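Local coordinates for protein EmGH1 (Erythrobacter marinus, PDB 5Z87) that probably hydrolyses beta-glucosides as a beta-glucosidase of glycosyl hydrolase family 3, at residues 93-98 and 125-130. Numbering follows the deposited sequence.
Sequences YSASLE and AFVFEE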
loop_
_atom_site.group_PDB
_atom_site.type_symbol
_atom_site.label_atom_id
_atom_site.label_comp_id
_atom_site.label_asym_id
_atom_site.label_seq_id
_atom_site.Cartn_x
_atom_site.Cartn_y
_atom_site.Cartn_z
ATOM N N TYR A 93 11.849 -29.502 14.988
ATOM C CA TYR A 93 10.663 -28.667 15.063
ATOM C C TYR A 93 9.445 -29.554 15.239
ATOM O O TYR A 93 9.281 -30.535 14.505
ATOM C CB TYR A 93 10.522 -27.814 13.800
ATOM C CG TYR A 93 9.244 -27.021 13.725
ATOM C CD1 TYR A 93 8.805 -26.269 14.801
ATOM C CD2 TYR A 93 8.491 -27.003 12.562
ATOM C CE1 TYR A 93 7.641 -25.519 14.717
ATOM C CE2 TYR A 93 7.328 -26.255 12.468
ATOM C CZ TYR A 93 6.908 -25.522 13.538
ATOM O OH TYR A 93 5.748 -24.795 13.434
ATOM N N SER A 94 8.614 -29.221 16.227
ATOM C CA SER A 94 7.297 -29.833 16.375
ATOM C C SER A 94 7.382 -31.314 16.766
ATOM O O SER A 94 6.965 -32.201 16.009
ATOM C CB SER A 94 6.498 -29.644 15.076
ATOM O OG SER A 94 5.113 -29.748 15.315
ATOM N N ALA A 95 7.913 -31.583 17.959
ATOM C CA ALA A 95 8.068 -32.936 18.472
ATOM C C ALA A 95 6.851 -33.412 19.248
ATOM O O ALA A 95 6.765 -34.602 19.567
ATOM C CB ALA A 95 9.306 -33.026 19.373
ATOM N N SER A 96 5.918 -32.514 19.556
ATOM C CA SER A 96 4.733 -32.895 20.314
ATOM C C SER A 96 3.873 -33.894 19.544
ATOM O O SER A 96 3.327 -34.832 20.136
ATOM C CB SER A 96 3.935 -31.644 20.646
ATOM O OG SER A 96 4.058 -30.718 19.572
ATOM N N LEU A 97 3.745 -33.708 18.230
ATOM C CA LEU A 97 2.971 -34.594 17.335
ATOM C C LEU A 97 1.540 -34.672 17.867
ATOM O O LEU A 97 0.954 -33.634 18.209
ATOM C CB LEU A 97 3.685 -35.935 17.192
ATOM C CG LEU A 97 5.155 -35.943 16.775
ATOM C CD1 LEU A 97 5.711 -37.363 16.825
ATOM C CD2 LEU A 97 5.323 -35.351 15.392
ATOM N N GLU A 98 0.943 -35.857 17.970
ATOM C CA GLU A 98 -0.409 -35.999 18.486
ATOM C C GLU A 98 -0.430 -36.457 19.938
ATOM O O GLU A 98 -1.451 -36.964 20.408
ATOM C CB GLU A 98 -1.216 -36.958 17.603
ATOM C CG GLU A 98 -1.351 -36.506 16.147
ATOM C CD GLU A 98 -2.607 -35.662 15.906
ATOM O OE1 GLU A 98 -2.574 -34.776 15.016
ATOM O OE2 GLU A 98 -3.625 -35.875 16.610
ATOM N N ALA A 125 19.474 -31.845 21.294
ATOM C CA ALA A 125 18.790 -31.004 20.321
ATOM C C ALA A 125 18.015 -29.882 21.006
ATOM O O ALA A 125 17.505 -30.045 22.117
ATOM C CB ALA A 125 17.834 -31.849 19.480
ATOM N N PHE A 126 17.953 -28.720 20.348
ATOM C CA PHE A 126 16.849 -27.804 20.617
ATOM C C PHE A 126 15.564 -28.486 20.165
ATOM O O PHE A 126 15.534 -29.157 19.131
ATOM C CB PHE A 126 17.022 -26.465 19.881
ATOM C CG PHE A 126 17.628 -25.369 20.733
ATOM C CD1 PHE A 126 17.084 -25.036 21.965
ATOM C CD2 PHE A 126 18.754 -24.681 20.305
ATOM C CE1 PHE A 126 17.655 -24.033 22.752
ATOM C CE2 PHE A 126 19.327 -23.668 21.092
ATOM C CZ PHE A 126 18.776 -23.349 22.308
ATOM N N VAL A 127 14.518 -28.364 20.967
ATOM C CA VAL A 127 13.209 -28.916 20.645
ATOM C C VAL A 127 12.281 -27.716 20.525
ATOM O O VAL A 127 11.868 -27.141 21.540
ATOM C CB VAL A 127 12.715 -29.910 21.705
ATOM C CG1 VAL A 127 11.323 -30.439 21.346
ATOM C CG2 VAL A 127 13.706 -31.057 21.847
ATOM N N PHE A 128 11.969 -27.320 19.292
ATOM C CA PHE A 128 11.253 -26.071 19.036
ATOM C C PHE A 128 9.765 -26.355 18.888
ATOM O O PHE A 128 9.370 -27.226 18.103
ATOM C CB PHE A 128 11.778 -25.378 17.771
ATOM C CG PHE A 128 13.142 -24.768 17.918
ATOM C CD1 PHE A 128 13.353 -23.714 18.793
ATOM C CD2 PHE A 128 14.211 -25.229 17.158
ATOM C CE1 PHE A 128 14.609 -23.129 18.929
ATOM C CE2 PHE A 128 15.462 -24.647 17.274
ATOM C CZ PHE A 128 15.665 -23.599 18.185
ATOM N N GLU A 129 8.942 -25.623 19.631
ATOM C CA GLU A 129 7.492 -25.719 19.492
ATOM C C GLU A 129 6.935 -24.323 19.226
ATOM O O GLU A 129 7.672 -23.337 19.225
ATOM C CB GLU A 129 6.863 -26.365 20.733
ATOM C CG GLU A 129 7.385 -27.794 21.010
ATOM C CD GLU A 129 6.830 -28.827 20.051
ATOM O OE1 GLU A 129 7.368 -29.956 20.017
ATOM O OE2 GLU A 129 5.858 -28.519 19.319
ATOM N N GLU A 130 5.631 -24.239 18.968
ATOM C CA GLU A 130 4.946 -22.962 18.785
ATOM C C GLU A 130 4.221 -22.604 20.072
ATOM O O GLU A 130 3.562 -23.458 20.668
ATOM C CB GLU A 130 3.945 -23.013 17.628
ATOM C CG GLU A 130 4.528 -23.459 16.318
ATOM C CD GLU A 130 5.322 -22.367 15.614
ATOM O OE1 GLU A 130 5.875 -22.655 14.528
ATOM O OE2 GLU A 130 5.390 -21.231 16.138
#
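The Tyr93 ring meets Glu130 at its edge, where carboxylate oxygen OE1 lies near the ring plane. One face of the ring has Ser94 CB over its centre. Tyr93 OH is modelled only 2.4 Å from Glu130 OE1, a hydrogen bond so short that its exact length is doubtful. The ring and carboxylate planes are 87° apart. Glu130 OE1 is also hydrogen-bonded to a bound dithiothreitol, probably from the crystallisation liquor. Tyr93 and Glu130 both line the pocket that holds it. The backbones pair in parallel at Tyr93 and Phe128, and Ser94 N donates to Phe128 O at 2.8 Å in a nearly straight bond.

Glu129 grips the loop that follows strand 91-93. Its chain bends at chi2 (-74°), which swings CD toward the loop. OE1 accepts from Ala95 N at 2.7 Å and from Ser96 N at 3.0 Å, from opposite faces of the carboxylate plane. Ser96 OG reaches OE2 from above that plane at 2.9 Å. An alanine in place of Glu129 would probably leave these two amides and the serine hydroxyl without their carboxylate partner and let the loop shift. Ala95 CB packs on Val127 CG1 at 3.8 Å.

Strands 91-93 and 126-129 are neighbours in the parallel sheet of the TIM-barrel-like domain. Phe178 stacks on Phe128, and helix 101-116 covers Ala95 and Val127 through Val108.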